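Local structure of putative glycoside hydrolase (Bacteroides ovatus, 4ONZ) at residues K199-W204 with D292-L297. The protein is a putative glycoside hydrolase with a mostly beta, propeller-like fold and belongs to the beta-fructosidase clan. Residues are numbered along the deposited sequence; the frame is centred on the assembly and turned at random. Where two conformers were deposited one is given.
Sequences KYFMYW and DPYKVL
The hydroxyl of a strand tyrosine reaches across to hold the backbone of a tight turn: Tyr203 OH donates to Pro293 O at 2.7 Å, lying in the carbonyl plane on a lone pair, with a C=O...O angle of 125°. Pro293 O lies at the edge of the Tyr203 ring, near its plane, and the same hydroxyl also brushes Pro293 CB. Phe201, two residues back on the strand, covers the proline. Its CG is anti to the backbone N (chi1 -174°), which sends the ring out to the turn. There Pro293 CB lies off-centre over the ring, 4.2 Å from its centroid, a CH-pi contact, while Pro293 CG comes within 3.6 Å of Phe201 CE2. Tyr294 CE1 lies at the edge of the Phe201 ring, against CE2, and the two planes meet obliquely at 50°. Phe201 CE1 in turn rests over the rim of one face of Tyr203. Asp292 to Lys295 form a type I beta turn, and Asp292 OD1 adds an Asx turn by accepting from Tyr294 N. It lies in the connection between strands 281-288 and 296-299, so the loop of this hairpin packs against strand 200-204, with Ile259 of strand 258-266 touching Pro293.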
loop_
_atom_site.group_PDB
_atom_site.type_symbol
_atom_site.label_atom_id
_atom_site.label_comp_id
_atom_site.label_asym_id
_atom_site.label_seq_id
_atom_site.Cartn_x
_atom_site.Cartn_y
_atom_site.Cartn_z
ATOM N N LYS A 199 0.674 -19.734 9.646
ATOM C CA LYS A 199 1.365 -18.480 9.933
ATOM C C LYS A 199 0.825 -17.334 9.079
ATOM O O LYS A 199 0.263 -17.548 8.003
ATOM C CB LYS A 199 2.870 -18.632 9.698
ATOM C CG LYS A 199 3.532 -19.714 10.536
ATOM C CD LYS A 199 5.043 -19.702 10.355
ATOM C CE LYS A 199 5.708 -20.771 11.203
ATOM N NZ LYS A 199 5.408 -22.151 10.738
ATOM N N TYR A 200 0.997 -16.111 9.573
ATOM C CA TYR A 200 0.573 -14.945 8.817
ATOM C C TYR A 200 1.567 -14.764 7.679
ATOM O O TYR A 200 2.720 -15.195 7.763
ATOM C CB TYR A 200 0.493 -13.703 9.692
ATOM C CG TYR A 200 -0.585 -13.778 10.745
ATOM C CD1 TYR A 200 -1.932 -13.707 10.388
ATOM C CD2 TYR A 200 -0.267 -13.882 12.096
ATOM C CE1 TYR A 200 -2.930 -13.765 11.343
ATOM C CE2 TYR A 200 -1.262 -13.938 13.061
ATOM C CZ TYR A 200 -2.583 -13.876 12.683
ATOM O OH TYR A 200 -3.574 -13.930 13.626
ATOM N N PHE A 201 1.118 -14.123 6.611
ATOM C CA PHE A 201 1.915 -14.014 5.410
ATOM C C PHE A 201 1.827 -12.658 4.730
ATOM O O PHE A 201 0.790 -12.013 4.755
ATOM C CB PHE A 201 1.423 -15.087 4.431
ATOM C CG PHE A 201 2.247 -15.194 3.187
ATOM C CD1 PHE A 201 2.035 -14.329 2.125
ATOM C CD2 PHE A 201 3.245 -16.147 3.082
ATOM C CE1 PHE A 201 2.809 -14.413 0.986
ATOM C CE2 PHE A 201 4.021 -16.234 1.947
ATOM C CZ PHE A 201 3.799 -15.369 0.895
HETATM N N MSE A 202 2.925 -12.226 4.118
HETATM C CA MSE A 202 2.894 -10.998 3.328
HETATM C C MSE A 202 3.889 -11.025 2.221
HETATM O O MSE A 202 4.915 -11.691 2.314
HETATM C CB MSE A 202 3.125 -9.726 4.155
HETATM C CG MSE A 202 4.559 -9.500 4.623
HETATM SE SE MSE A 202 4.713 -7.741 5.475
HETATM C CE MSE A 202 6.633 -7.728 5.842
ATOM N N TYR A 203 3.540 -10.364 1.126
ATOM C CA TYR A 203 4.497 -10.072 0.073
ATOM C C TYR A 203 5.026 -8.714 0.477
ATOM O O TYR A 203 4.356 -7.988 1.210
ATOM C CB TYR A 203 3.840 -10.004 -1.301
ATOM C CG TYR A 203 3.243 -11.328 -1.688
ATOM C CD1 TYR A 203 4.060 -12.380 -2.085
ATOM C CD2 TYR A 203 1.875 -11.550 -1.604
ATOM C CE1 TYR A 203 3.526 -13.610 -2.409
ATOM C CE2 TYR A 203 1.334 -12.781 -1.930
ATOM C CZ TYR A 203 2.164 -13.808 -2.335
ATOM O OH TYR A 203 1.625 -15.041 -2.658
ATOM N N TRP A 204 6.234 -8.376 0.037
ATOM C CA TRP A 204 6.791 -7.076 0.312
ATOM C C TRP A 204 7.907 -6.751 -0.681
ATOM O O TRP A 204 8.499 -7.659 -1.282
ATOM C CB TRP A 204 7.319 -7.002 1.757
ATOM C CG TRP A 204 8.524 -7.885 2.034
ATOM C CD1 TRP A 204 8.505 -9.197 2.453
ATOM C CD2 TRP A 204 9.901 -7.522 1.918
ATOM N NE1 TRP A 204 9.794 -9.657 2.608
ATOM C CE2 TRP A 204 10.667 -8.654 2.282
ATOM C CE3 TRP A 204 10.572 -6.346 1.543
ATOM C CZ2 TRP A 204 12.055 -8.653 2.263
ATOM C CZ3 TRP A 204 11.963 -6.349 1.522
ATOM C CH2 TRP A 204 12.690 -7.499 1.878
ATOM N N ASP A 292 0.773 -22.828 -2.616
ATOM C CA ASP A 292 2.192 -22.451 -2.564
ATOM C C ASP A 292 2.315 -20.973 -2.965
ATOM O O ASP A 292 2.487 -20.667 -4.149
ATOM C CB ASP A 292 3.028 -23.344 -3.495
ATOM C CG ASP A 292 4.530 -23.088 -3.371
ATOM O OD1 ASP A 292 4.933 -22.096 -2.729
ATOM O OD2 ASP A 292 5.318 -23.887 -3.915
ATOM N N PRO A 293 2.277 -20.050 -1.976
ATOM C CA PRO A 293 2.257 -18.621 -2.290
ATOM C C PRO A 293 3.530 -18.039 -2.909
ATOM O O PRO A 293 3.540 -16.864 -3.253
ATOM C CB PRO A 293 1.956 -17.965 -0.935
ATOM C CG PRO A 293 2.486 -18.919 0.069
ATOM C CD PRO A 293 2.419 -20.297 -0.530
ATOM N N TYR A 294 4.577 -18.850 -3.059
ATOM C CA TYR A 294 5.818 -18.413 -3.691
ATOM C C TYR A 294 5.807 -18.772 -5.177
ATOM O O TYR A 294 6.660 -18.315 -5.946
ATOM C CB TYR A 294 7.020 -19.087 -3.025
ATOM C CG TYR A 294 6.988 -19.022 -1.523
ATOM C CD1 TYR A 294 7.005 -17.801 -0.869
ATOM C CD2 TYR A 294 6.939 -20.182 -0.748
ATOM C CE1 TYR A 294 6.978 -17.727 0.511
ATOM C CE2 TYR A 294 6.897 -20.116 0.637
ATOM C CZ TYR A 294 6.924 -18.883 1.262
ATOM O OH TYR A 294 6.890 -18.790 2.634
ATOM N N LYS A 295 4.832 -19.585 -5.577
ATOM C CA LYS A 295 4.746 -20.092 -6.946
ATOM C C LYS A 295 3.834 -19.230 -7.811
ATOM O O LYS A 295 2.626 -19.137 -7.571
ATOM C CB LYS A 295 4.257 -21.544 -6.916
ATOM C CG LYS A 295 4.095 -22.233 -8.261
ATOM C CD LYS A 295 3.436 -23.591 -8.052
ATOM C CE LYS A 295 3.128 -24.299 -9.360
ATOM N NZ LYS A 295 4.356 -24.767 -10.054
ATOM N N VAL A 296 4.433 -18.608 -8.825
ATOM C CA VAL A 296 3.716 -17.747 -9.757
ATOM C C VAL A 296 2.983 -18.603 -10.785
ATOM O O VAL A 296 3.574 -19.509 -11.368
ATOM C CB VAL A 296 4.693 -16.799 -10.492
ATOM C CG1 VAL A 296 3.981 -16.003 -11.585
ATOM C CG2 VAL A 296 5.371 -15.873 -9.492
ATOM N N LEU A 297 1.696 -18.330 -10.976
ATOM C CA LEU A 297 0.885 -19.036 -11.969
ATOM C C LEU A 297 0.729 -18.184 -13.210
ATOM O O LEU A 297 0.731 -18.709 -14.316
ATOM C CB LEU A 297 -0.509 -19.371 -11.429
ATOM C CG LEU A 297 -0.589 -20.316 -10.234
ATOM C CD1 LEU A 297 -2.045 -20.603 -9.905
ATOM C CD2 LEU A 297 0.175 -21.603 -10.496
#